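Local structure of probable threonyl-tRNA synthetase 1 (Aeropyrum pernix, 3A32) at residues A[14-22]-A[43-51]; A[184-195]-A[313-324]. The protein probably attaches threonine to tRNA(Thr) in two steps, activating it with ATP and passing it to the tRNA, as a zinc-binding homodimeric class II synthetase without an editing domain. All blocks are in the same frame, centred on the assembly; numbering follows the deposited sequence.

Contact 1 of 2, residues A[14-22]-A[43-51]; sequences YELDITVKP and LFSLGGGPI
Ile18 sets its backbone and both branches of its side chain against segment 43-51. Its carbonyl O accepts from Ser45 N, a nearly straight bond of 2.9 Å whose donor stands well above the carbonyl plane. The same oxygen takes CA-H contacts from Phe44 and Gly48; a CB at Gly48 would run into it, so glycine fits. The methyl CG2 of Ile18 lies alongside the Phe44 ring, 3.6 Å from CE1. The other branch runs out to CD1, crossing Ile51 at about a right angle, with 3.8 Å between the two CD1 atoms. Asp17 is where the chain leaves the helical path after helix 9-15, in a Schellman motif at a positive phi (57°), easier for glycine or asparagine than for aspartate. With CG anti to the backbone N (chi1 -167°), its carboxylate swings to Ser45, whose OG donates to OD1 at 2.6 Å from above the carboxylate plane. Gly47 N makes only a weak bond to OD2. Glu122 of the second subunit, near OD2, would tend to raise the aspartate's pKa, an effect probably offset in part by that subunit's Lys125, in a long, weak ion pair with OD1. Thr19 and Phe44 form a single non-hydrogen-bonded antiparallel bridge pair; here the loop after helix 9-15 meets the entry to helix 48-65, probably the motif 1 helix that lies at the dimer interface in class II synthetases. Thr19 CG2 lies over one face of the Phe44 ring in a CH-pi contact, 4.0 Å from its centroid. Val20 N donates to Leu43 O at 2.9 Å, and a water links Val20 O to Leu43 N. Val20 CG2 lies beside Leu43 CG and CD2, and this aliphatic pair is covered by Leu118 and Pro74 of the second subunit.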
loop_
_atom_site.group_PDB
_atom_site.type_symbol
_atom_site.label_atom_id
_atom_site.label_comp_id
_atom_site.label_asym_id
_atom_site.label_seq_id
_atom_site.Cartn_x
_atom_site.Cartn_y
_atom_site.Cartn_z
ATOM N N TYR A 14 -4.572 9.811 -19.161
ATOM C CA TYR A 14 -4.687 11.256 -18.951
ATOM C C TYR A 14 -6.165 11.634 -18.787
ATOM O O TYR A 14 -6.532 12.381 -17.850
ATOM C CB TYR A 14 -4.045 12.007 -20.143
ATOM C CG TYR A 14 -4.478 13.457 -20.290
ATOM C CD1 TYR A 14 -3.943 14.449 -19.483
ATOM C CD2 TYR A 14 -5.460 13.820 -21.218
ATOM C CE1 TYR A 14 -4.355 15.785 -19.588
ATOM C CE2 TYR A 14 -5.914 15.164 -21.336
ATOM C CZ TYR A 14 -5.330 16.144 -20.512
ATOM O OH TYR A 14 -5.734 17.471 -20.614
ATOM N N GLU A 15 -7.017 11.115 -19.695
ATOM C CA GLU A 15 -8.459 11.406 -19.651
ATOM C C GLU A 15 -9.152 10.877 -18.386
ATOM O O GLU A 15 -10.044 11.534 -17.833
ATOM C CB GLU A 15 -9.149 10.891 -20.909
ATOM C CG GLU A 15 -8.641 11.505 -22.260
ATOM C CD GLU A 15 -9.244 10.799 -23.503
ATOM O OE1 GLU A 15 -9.833 9.671 -23.396
ATOM O OE2 GLU A 15 -9.159 11.397 -24.600
ATOM N N LEU A 16 -8.733 9.700 -17.915
ATOM C CA LEU A 16 -9.271 9.129 -16.685
ATOM C C LEU A 16 -8.601 9.742 -15.454
ATOM O O LEU A 16 -8.943 9.373 -14.297
ATOM C CB LEU A 16 -9.008 7.620 -16.649
ATOM C CG LEU A 16 -9.744 6.789 -17.705
ATOM C CD1 LEU A 16 -9.125 5.423 -17.827
ATOM C CD2 LEU A 16 -11.259 6.735 -17.356
ATOM N N ASP A 17 -7.626 10.623 -15.708
ATOM C CA ASP A 17 -6.766 11.209 -14.656
ATOM C C ASP A 17 -6.021 10.118 -13.832
ATOM O O ASP A 17 -5.766 10.270 -12.647
ATOM C CB ASP A 17 -7.575 12.190 -13.783
ATOM C CG ASP A 17 -6.673 13.088 -12.867
ATOM O OD1 ASP A 17 -5.580 13.544 -13.288
ATOM O OD2 ASP A 17 -7.084 13.354 -11.708
ATOM N N ILE A 18 -5.651 9.015 -14.474
ATOM C CA ILE A 18 -4.792 8.021 -13.843
ATOM C C ILE A 18 -3.379 8.598 -13.761
ATOM O O ILE A 18 -2.674 8.430 -12.748
ATOM C CB ILE A 18 -4.847 6.676 -14.629
ATOM C CG1 ILE A 18 -6.265 6.072 -14.562
ATOM C CG2 ILE A 18 -3.768 5.692 -14.120
ATOM C CD1 ILE A 18 -6.433 4.734 -15.324
ATOM N N THR A 19 -2.958 9.303 -14.817
ATOM C CA THR A 19 -1.619 9.955 -14.807
ATOM C C THR A 19 -1.656 11.384 -15.255
ATOM O O THR A 19 -2.637 11.847 -15.857
ATOM C CB THR A 19 -0.552 9.230 -15.705
ATOM O OG1 THR A 19 -1.086 9.044 -17.020
ATOM C CG2 THR A 19 -0.211 7.863 -15.136
ATOM N N VAL A 20 -0.582 12.092 -14.914
ATOM C CA VAL A 20 -0.245 13.369 -15.521
ATOM C C VAL A 20 0.485 13.129 -16.850
ATOM O O VAL A 20 1.405 12.330 -16.919
ATOM C CB VAL A 20 0.642 14.237 -14.552
ATOM C CG1 VAL A 20 0.993 15.601 -15.235
ATOM C CG2 VAL A 20 -0.067 14.473 -13.209
ATOM N N LYS A 21 0.084 13.824 -17.903
ATOM C CA LYS A 21 0.728 13.712 -19.208
ATOM C C LYS A 21 2.089 14.441 -19.172
ATOM O O LYS A 21 2.177 15.602 -18.778
ATOM C CB LYS A 21 -0.197 14.298 -20.287
ATOM C CG LYS A 21 -0.187 13.543 -21.615
ATOM C CD LYS A 21 -1.465 13.752 -22.429
ATOM C CE LYS A 21 -1.394 15.053 -23.217
ATOM N NZ LYS A 21 -2.504 15.249 -24.248
ATOM N N PRO A 22 3.181 13.761 -19.552
ATOM C CA PRO A 22 4.526 14.392 -19.469
ATOM C C PRO A 22 4.637 15.684 -20.246
ATOM O O PRO A 22 5.368 16.586 -19.839
ATOM C CB PRO A 22 5.459 13.365 -20.097
ATOM C CG PRO A 22 4.695 12.035 -19.978
ATOM C CD PRO A 22 3.211 12.375 -20.032
ATOM N N LEU A 43 3.828 9.870 -13.373
ATOM C CA LEU A 43 3.304 10.563 -12.202
ATOM C C LEU A 43 1.829 10.256 -12.123
ATOM O O LEU A 43 1.047 10.726 -12.939
ATOM C CB LEU A 43 3.625 12.081 -12.262
ATOM C CG LEU A 43 3.032 13.072 -11.261
ATOM C CD1 LEU A 43 3.325 12.689 -9.797
ATOM C CD2 LEU A 43 3.535 14.545 -11.621
ATOM N N PHE A 44 1.468 9.405 -11.187
ATOM C CA PHE A 44 0.071 9.068 -10.957
ATOM C C PHE A 44 -0.664 10.215 -10.315
ATOM O O PHE A 44 -0.149 10.878 -9.407
ATOM C CB PHE A 44 -0.067 7.740 -10.196
ATOM C CG PHE A 44 0.185 6.568 -11.064
ATOM C CD1 PHE A 44 -0.850 5.984 -11.762
ATOM C CD2 PHE A 44 1.490 6.129 -11.294
ATOM C CE1 PHE A 44 -0.597 4.905 -12.614
ATOM C CE2 PHE A 44 1.748 5.082 -12.129
ATOM C CZ PHE A 44 0.704 4.463 -12.802
ATOM N N SER A 45 -1.868 10.468 -10.822
ATOM C CA SER A 45 -2.598 11.660 -10.432
ATOM C C SER A 45 -3.752 11.289 -9.436
ATOM O O SER A 45 -3.693 10.255 -8.738
ATOM C CB SER A 45 -3.051 12.377 -11.713
ATOM O OG SER A 45 -3.858 13.477 -11.393
ATOM N N LEU A 46 -4.792 12.120 -9.361
ATOM C CA LEU A 46 -5.852 11.926 -8.361
ATOM C C LEU A 46 -6.698 10.686 -8.670
ATOM O O LEU A 46 -7.001 9.923 -7.765
ATOM C CB LEU A 46 -6.749 13.191 -8.261
ATOM C CG LEU A 46 -6.332 14.243 -7.204
ATOM C CD1 LEU A 46 -4.845 14.560 -7.218
ATOM C CD2 LEU A 46 -7.180 15.545 -7.285
ATOM N N GLY A 47 -7.080 10.492 -9.937
ATOM C CA GLY A 47 -7.780 9.294 -10.351
ATOM C C GLY A 47 -6.951 8.047 -10.207
ATOM O O GLY A 47 -7.489 6.957 -9.904
ATOM N N GLY A 48 -5.640 8.172 -10.430
ATOM C CA GLY A 48 -4.731 6.999 -10.302
ATOM C C GLY A 48 -4.403 6.565 -8.876
ATOM O O GLY A 48 -4.039 5.424 -8.657
ATOM N N GLY A 49 -4.511 7.477 -7.897
ATOM C CA GLY A 49 -4.092 7.191 -6.487
ATOM C C GLY A 49 -4.872 6.049 -5.876
ATOM O O GLY A 49 -4.264 5.079 -5.379
ATOM N N PRO A 50 -6.223 6.127 -5.926
ATOM C CA PRO A 50 -7.029 5.040 -5.370
ATOM C C PRO A 50 -6.838 3.716 -6.076
ATOM O O PRO A 50 -6.848 2.670 -5.411
ATOM C CB PRO A 50 -8.483 5.570 -5.465
ATOM C CG PRO A 50 -8.327 7.075 -5.594
ATOM C CD PRO A 50 -7.075 7.246 -6.393
ATOM N N ILE A 51 -6.599 3.760 -7.393
ATOM C CA ILE A 51 -6.245 2.559 -8.137
ATOM C C ILE A 51 -4.966 1.904 -7.567
ATOM O O ILE A 51 -4.924 0.701 -7.401
ATOM C CB ILE A 51 -6.036 2.832 -9.679
ATOM C CG1 ILE A 51 -7.281 3.401 -10.344
ATOM C CG2 ILE A 51 -5.675 1.539 -10.437
ATOM C CD1 ILE A 51 -7.078 3.516 -11.809
HETATM O O HOH W 1 3.491 10.927 -16.083
#

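Contact 2 of 2, residues A[184-195]-A[313-324]; sequences EMKLVLERLFKL and LLGSIERFLGVY
Met185 and Leu313 bring the backbones closest, with CA atoms 4.9 Å apart, and the segments then diverge until the CA atoms of Phe193 and Tyr324 stand 8.6 Å apart. Side-chain size follows this widening. At the narrow end the isobutyl group of Leu313 lies against the backbone of helix 174-191, CD1 at 3.6 Å from Glu184 O and CD2 near Met185 N. Val188 divides its methyls, CG2 meeting Leu313 CD1 and CG1 meeting Leu314 CD2, which a beta-branched residue does well. Aromatic rings fill the wide end. With CG anti to the carbonyl carbon (chi1 -67°), Phe193 presents one face to Phe320, whose CE2 stands 3.5 Å above the Phe193 ring centre; the planes incline at 45°. Leu192 CG covers the opposite face. Phe193 CD1 lies over a face of Tyr324, 4.0 Å from its CD1, while Leu189 CD2 packs against Phe320 CZ at 3.7 Å. An alanine in place of Phe193 is likely to open a gap between the helix end and the rings of Phe320 and Tyr324, taking away the ring that covers Phe320 CE2. Strand 306-316, which turns a corner at 313-315, leads into helix 317-327, an order consistent with motif 3 of class II synthetases; the contact packs helix 174-191 against this element of the catalytic domain. The hydroxyl of Tyr324 is satisfied by a hydrogen bond with Arg331 O. The side chains meet through hydrocarbon, so between these segments the fit rests on shape and burial, while directional bonds such as those of Asp163 and Arg328 tie each segment elsewhere.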
loop_
_atom_site.group_PDB
_atom_site.type_symbol
_atom_site.label_atom_id
_atom_site.label_comp_id
_atom_site.label_asym_id
_atom_site.label_seq_id
_atom_site.Cartn_x
_atom_site.Cartn_y
_atom_site.Cartn_z
ATOM N N GLU A 184 -3.295 -18.997 -9.906
ATOM C CA GLU A 184 -3.329 -17.646 -9.366
ATOM C C GLU A 184 -3.478 -16.577 -10.458
ATOM O O GLU A 184 -4.282 -15.675 -10.337
ATOM C CB GLU A 184 -2.055 -17.424 -8.528
ATOM C CG GLU A 184 -2.107 -18.219 -7.243
ATOM C CD GLU A 184 -0.798 -18.398 -6.570
ATOM O OE1 GLU A 184 0.226 -17.797 -6.959
ATOM O OE2 GLU A 184 -0.801 -19.156 -5.595
ATOM N N MET A 185 -2.702 -16.706 -11.533
ATOM C CA MET A 185 -2.735 -15.770 -12.653
ATOM C C MET A 185 -4.142 -15.703 -13.264
ATOM O O MET A 185 -4.681 -14.610 -13.512
ATOM C CB MET A 185 -1.664 -16.177 -13.692
ATOM C CG MET A 185 -1.629 -15.296 -14.972
ATOM S SD MET A 185 -2.980 -15.723 -16.111
ATOM C CE MET A 185 -2.876 -17.523 -16.283
ATOM N N LYS A 186 -4.737 -16.877 -13.479
ATOM C CA LYS A 186 -6.080 -16.974 -14.026
ATOM C C LYS A 186 -7.175 -16.310 -13.151
ATOM O O LYS A 186 -8.044 -15.573 -13.664
ATOM C CB LYS A 186 -6.380 -18.446 -14.274
ATOM C CG LYS A 186 -7.786 -18.749 -14.762
ATOM C CD LYS A 186 -7.775 -20.102 -15.353
ATOM C CE LYS A 186 -9.039 -20.412 -16.165
ATOM N NZ LYS A 186 -10.324 -20.258 -15.375
ATOM N N LEU A 187 -7.151 -16.602 -11.840
ATOM C CA LEU A 187 -8.031 -15.945 -10.851
ATOM C C LEU A 187 -7.931 -14.398 -10.860
ATOM O O LEU A 187 -8.973 -13.719 -10.827
ATOM C CB LEU A 187 -7.739 -16.471 -9.429
ATOM C CG LEU A 187 -8.089 -17.922 -9.045
ATOM C CD1 LEU A 187 -7.405 -18.319 -7.726
ATOM C CD2 LEU A 187 -9.591 -18.117 -8.959
ATOM N N VAL A 188 -6.708 -13.851 -10.832
ATOM C CA VAL A 188 -6.494 -12.421 -10.975
ATOM C C VAL A 188 -6.989 -11.816 -12.343
ATOM O O VAL A 188 -7.771 -10.839 -12.362
ATOM C CB VAL A 188 -5.033 -12.046 -10.685
ATOM C CG1 VAL A 188 -4.744 -10.640 -11.084
ATOM C CG2 VAL A 188 -4.728 -12.194 -9.195
ATOM N N LEU A 189 -6.595 -12.410 -13.475
ATOM C CA LEU A 189 -7.148 -11.964 -14.749
ATOM C C LEU A 189 -8.664 -11.940 -14.802
ATOM O O LEU A 189 -9.253 -10.938 -15.218
ATOM C CB LEU A 189 -6.656 -12.801 -15.911
ATOM C CG LEU A 189 -5.183 -12.671 -16.286
ATOM C CD1 LEU A 189 -5.151 -13.170 -17.670
ATOM C CD2 LEU A 189 -4.666 -11.268 -16.225
ATOM N N GLU A 190 -9.287 -13.039 -14.385
ATOM C CA GLU A 190 -10.728 -13.220 -14.541
ATOM C C GLU A 190 -11.528 -12.407 -13.549
ATOM O O GLU A 190 -12.559 -11.838 -13.883
ATOM C CB GLU A 190 -11.113 -14.724 -14.489
ATOM C CG GLU A 190 -10.621 -15.476 -15.720
ATOM C CD GLU A 190 -11.068 -16.939 -15.794
ATOM O OE1 GLU A 190 -11.281 -17.554 -14.732
ATOM O OE2 GLU A 190 -11.205 -17.483 -16.934
ATOM N N ARG A 191 -11.044 -12.340 -12.320
ATOM C CA ARG A 191 -11.848 -11.773 -11.238
ATOM C C ARG A 191 -11.593 -10.331 -10.961
ATOM O O ARG A 191 -12.544 -9.606 -10.593
ATOM C CB ARG A 191 -11.732 -12.621 -9.968
ATOM C CG ARG A 191 -12.377 -13.980 -10.250
ATOM C CD ARG A 191 -12.429 -14.889 -9.100
ATOM N NE ARG A 191 -12.911 -16.176 -9.599
ATOM C CZ ARG A 191 -13.184 -17.225 -8.817
ATOM N NH1 ARG A 191 -13.010 -17.143 -7.489
ATOM N NH2 ARG A 191 -13.620 -18.350 -9.377
ATOM N N LEU A 192 -10.339 -9.905 -11.141
ATOM C CA LEU A 192 -9.980 -8.506 -10.922
ATOM C C LEU A 192 -10.150 -7.743 -12.205
ATOM O O LEU A 192 -10.723 -6.635 -12.223
ATOM C CB LEU A 192 -8.557 -8.348 -10.365
ATOM C CG LEU A 192 -8.072 -6.931 -10.099
ATOM C CD1 LEU A 192 -8.963 -6.203 -9.081
ATOM C CD2 LEU A 192 -6.635 -6.976 -9.619
ATOM N N PHE A 193 -9.686 -8.338 -13.292
ATOM C CA PHE A 193 -9.703 -7.642 -14.571
ATOM C C PHE A 193 -10.852 -8.041 -15.511
ATOM O O PHE A 193 -11.056 -7.387 -16.538
ATOM C CB PHE A 193 -8.308 -7.671 -15.229
ATOM C CG PHE A 193 -7.269 -6.854 -14.459
ATOM C CD1 PHE A 193 -7.334 -5.454 -14.444
ATOM C CD2 PHE A 193 -6.286 -7.470 -13.701
ATOM C CE1 PHE A 193 -6.391 -4.641 -13.720
ATOM C CE2 PHE A 193 -5.358 -6.680 -12.979
ATOM C CZ PHE A 193 -5.416 -5.241 -13.001
ATOM N N LYS A 194 -11.615 -9.082 -15.176
ATOM C CA LYS A 194 -12.676 -9.578 -16.098
ATOM C C LYS A 194 -12.184 -9.968 -17.488
ATOM O O LYS A 194 -12.859 -9.701 -18.507
ATOM C CB LYS A 194 -13.781 -8.523 -16.236
ATOM C CG LYS A 194 -14.318 -8.040 -14.885
ATOM C CD LYS A 194 -14.975 -9.230 -14.131
ATOM C CE LYS A 194 -16.177 -9.750 -14.948
ATOM N NZ LYS A 194 -16.986 -10.699 -14.147
ATOM N N LEU A 195 -11.002 -10.586 -17.549
ATOM C CA LEU A 195 -10.439 -11.054 -18.806
ATOM C C LEU A 195 -10.537 -12.570 -18.834
ATOM O O LEU A 195 -9.918 -13.241 -18.025
ATOM C CB LEU A 195 -8.972 -10.646 -18.923
ATOM C CG LEU A 195 -8.614 -9.152 -19.062
ATOM C CD1 LEU A 195 -7.123 -8.944 -18.901
ATOM C CD2 LEU A 195 -9.098 -8.576 -20.362
ATOM N N LEU A 313 2.419 -12.474 -11.795
ATOM C CA LEU A 313 1.220 -12.797 -12.576
ATOM C C LEU A 313 0.983 -11.762 -13.645
ATOM O O LEU A 313 0.747 -12.117 -14.768
ATOM C CB LEU A 313 -0.039 -12.946 -11.699
ATOM C CG LEU A 313 0.061 -13.782 -10.399
ATOM C CD1 LEU A 313 -1.279 -13.790 -9.674
ATOM C CD2 LEU A 313 0.533 -15.234 -10.616
ATOM N N LEU A 314 1.027 -10.479 -13.283
ATOM C CA LEU A 314 0.823 -9.359 -14.199
ATOM C C LEU A 314 2.165 -8.953 -14.792
ATOM O O LEU A 314 2.257 -8.711 -15.985
ATOM C CB LEU A 314 0.215 -8.167 -13.437
ATOM C CG LEU A 314 -1.049 -8.407 -12.591
ATOM C CD1 LEU A 314 -1.593 -7.110 -11.901
ATOM C CD2 LEU A 314 -2.124 -9.090 -13.436
ATOM N N GLY A 315 3.207 -8.879 -13.945
ATOM C CA GLY A 315 4.537 -8.430 -14.401
ATOM C C GLY A 315 4.764 -7.008 -13.943
ATOM O O GLY A 315 4.598 -6.725 -12.776
ATOM N N SER A 316 5.103 -6.096 -14.852
ATOM C CA SER A 316 5.026 -4.688 -14.536
ATOM C C SER A 316 3.546 -4.313 -14.490
ATOM O O SER A 316 2.807 -4.544 -15.439
ATOM C CB SER A 316 5.761 -3.874 -15.579
ATOM O OG SER A 316 5.465 -2.490 -15.463
ATOM N N ILE A 317 3.130 -3.721 -13.365
ATOM C CA ILE A 317 1.753 -3.250 -13.149
ATOM C C ILE A 317 1.426 -2.059 -14.042
ATOM O O ILE A 317 0.367 -2.029 -14.651
ATOM C CB ILE A 317 1.519 -2.908 -11.660
ATOM C CG1 ILE A 317 1.415 -4.234 -10.880
ATOM C CG2 ILE A 317 0.189 -2.060 -11.479
ATOM C CD1 ILE A 317 2.005 -4.166 -9.522
ATOM N N GLU A 318 2.340 -1.092 -14.127
ATOM C CA GLU A 318 2.193 0.015 -15.086
ATOM C C GLU A 318 2.014 -0.519 -16.515
ATOM O O GLU A 318 1.094 -0.102 -17.239
ATOM C CB GLU A 318 3.419 0.955 -14.995
ATOM C CG GLU A 318 3.511 1.807 -13.726
ATOM C CD GLU A 318 3.987 1.029 -12.509
ATOM O OE1 GLU A 318 4.341 -0.161 -12.617
ATOM O OE2 GLU A 318 3.991 1.603 -11.411
ATOM N N ARG A 319 2.882 -1.449 -16.923
ATOM C CA ARG A 319 2.825 -1.987 -18.293
ATOM C C ARG A 319 1.501 -2.688 -18.498
ATOM O O ARG A 319 0.763 -2.337 -19.424
ATOM C CB ARG A 319 3.951 -2.953 -18.581
ATOM C CG ARG A 319 3.965 -3.434 -20.005
ATOM C CD ARG A 319 5.039 -4.502 -20.284
ATOM N NE ARG A 319 5.249 -4.529 -21.741
ATOM C CZ ARG A 319 4.526 -5.218 -22.635
ATOM N NH1 ARG A 319 3.545 -6.081 -22.272
ATOM N NH2 ARG A 319 4.816 -5.067 -23.932
ATOM N N PHE A 320 1.184 -3.644 -17.610
ATOM C CA PHE A 320 -0.120 -4.334 -17.597
ATOM C C PHE A 320 -1.267 -3.362 -17.726
ATOM O O PHE A 320 -2.154 -3.593 -18.474
ATOM C CB PHE A 320 -0.367 -5.139 -16.295
ATOM C CG PHE A 320 -1.556 -6.040 -16.407
ATOM C CD1 PHE A 320 -1.407 -7.347 -16.866
ATOM C CD2 PHE A 320 -2.839 -5.555 -16.143
ATOM C CE1 PHE A 320 -2.539 -8.179 -17.045
ATOM C CE2 PHE A 320 -3.965 -6.375 -16.303
ATOM C CZ PHE A 320 -3.815 -7.683 -16.761
ATOM N N LEU A 321 -1.265 -2.314 -16.902
ATOM C CA LEU A 321 -2.308 -1.292 -16.898
ATOM C C LEU A 321 -2.355 -0.545 -18.243
ATOM O O LEU A 321 -3.439 -0.296 -18.751
ATOM C CB LEU A 321 -2.137 -0.338 -15.707
ATOM C CG LEU A 321 -3.207 0.756 -15.674
ATOM C CD1 LEU A 321 -4.602 0.151 -15.418
ATOM C CD2 LEU A 321 -2.887 1.857 -14.621
ATOM N N GLY A 322 -1.199 -0.239 -18.821
ATOM C CA GLY A 322 -1.127 0.398 -20.131
ATOM C C GLY A 322 -1.838 -0.407 -21.211
ATOM O O GLY A 322 -2.664 0.117 -21.968
ATOM N N VAL A 323 -1.494 -1.685 -21.285
ATOM C CA VAL A 323 -2.025 -2.554 -22.312
ATOM C C VAL A 323 -3.485 -2.805 -22.039
ATOM O O VAL A 323 -4.269 -2.795 -23.004
ATOM C CB VAL A 323 -1.297 -3.877 -22.384
ATOM C CG1 VAL A 323 -1.925 -4.765 -23.549
ATOM C CG2 VAL A 323 0.203 -3.643 -22.638
ATOM N N TYR A 324 -3.857 -2.997 -20.747
ATOM C CA TYR A 324 -5.267 -3.083 -20.363
ATOM C C TYR A 324 -6.084 -1.869 -20.872
ATOM O O TYR A 324 -7.147 -2.013 -21.436
ATOM C CB TYR A 324 -5.460 -3.255 -18.823
ATOM C CG TYR A 324 -6.920 -3.386 -18.498
ATOM C CD1 TYR A 324 -7.545 -4.664 -18.386
ATOM C CD2 TYR A 324 -7.711 -2.245 -18.358
ATOM C CE1 TYR A 324 -8.912 -4.770 -18.132
ATOM C CE2 TYR A 324 -9.071 -2.337 -18.099
ATOM C CZ TYR A 324 -9.673 -3.601 -17.992
ATOM O OH TYR A 324 -11.033 -3.645 -17.780
#

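How the contacts relate
Helix 317-327 joins the two contacts, whose centres lie 18 Å apart. While contact 2 uses the side bearing Phe320 and Tyr324, contact 1 reaches the helix through Ile18 CG2, 4.0 Å from Leu321 CD2, and Phe44 CZ, 4.0 Å from Glu318 CG. Helix 48-65 is a second tie: it begins in contact 1, and its Leu55 and Phe62 pack on segment 184-195. Its Arg52 forms a cation-pi pair with Phe44 and a salt bridge with Glu318. Contact 1 faces the second subunit, away from the zinc, whereas the Leu313 side chain in contact 2 is about 13 Å from the zinc ion bound by Cys112, His166 and His310.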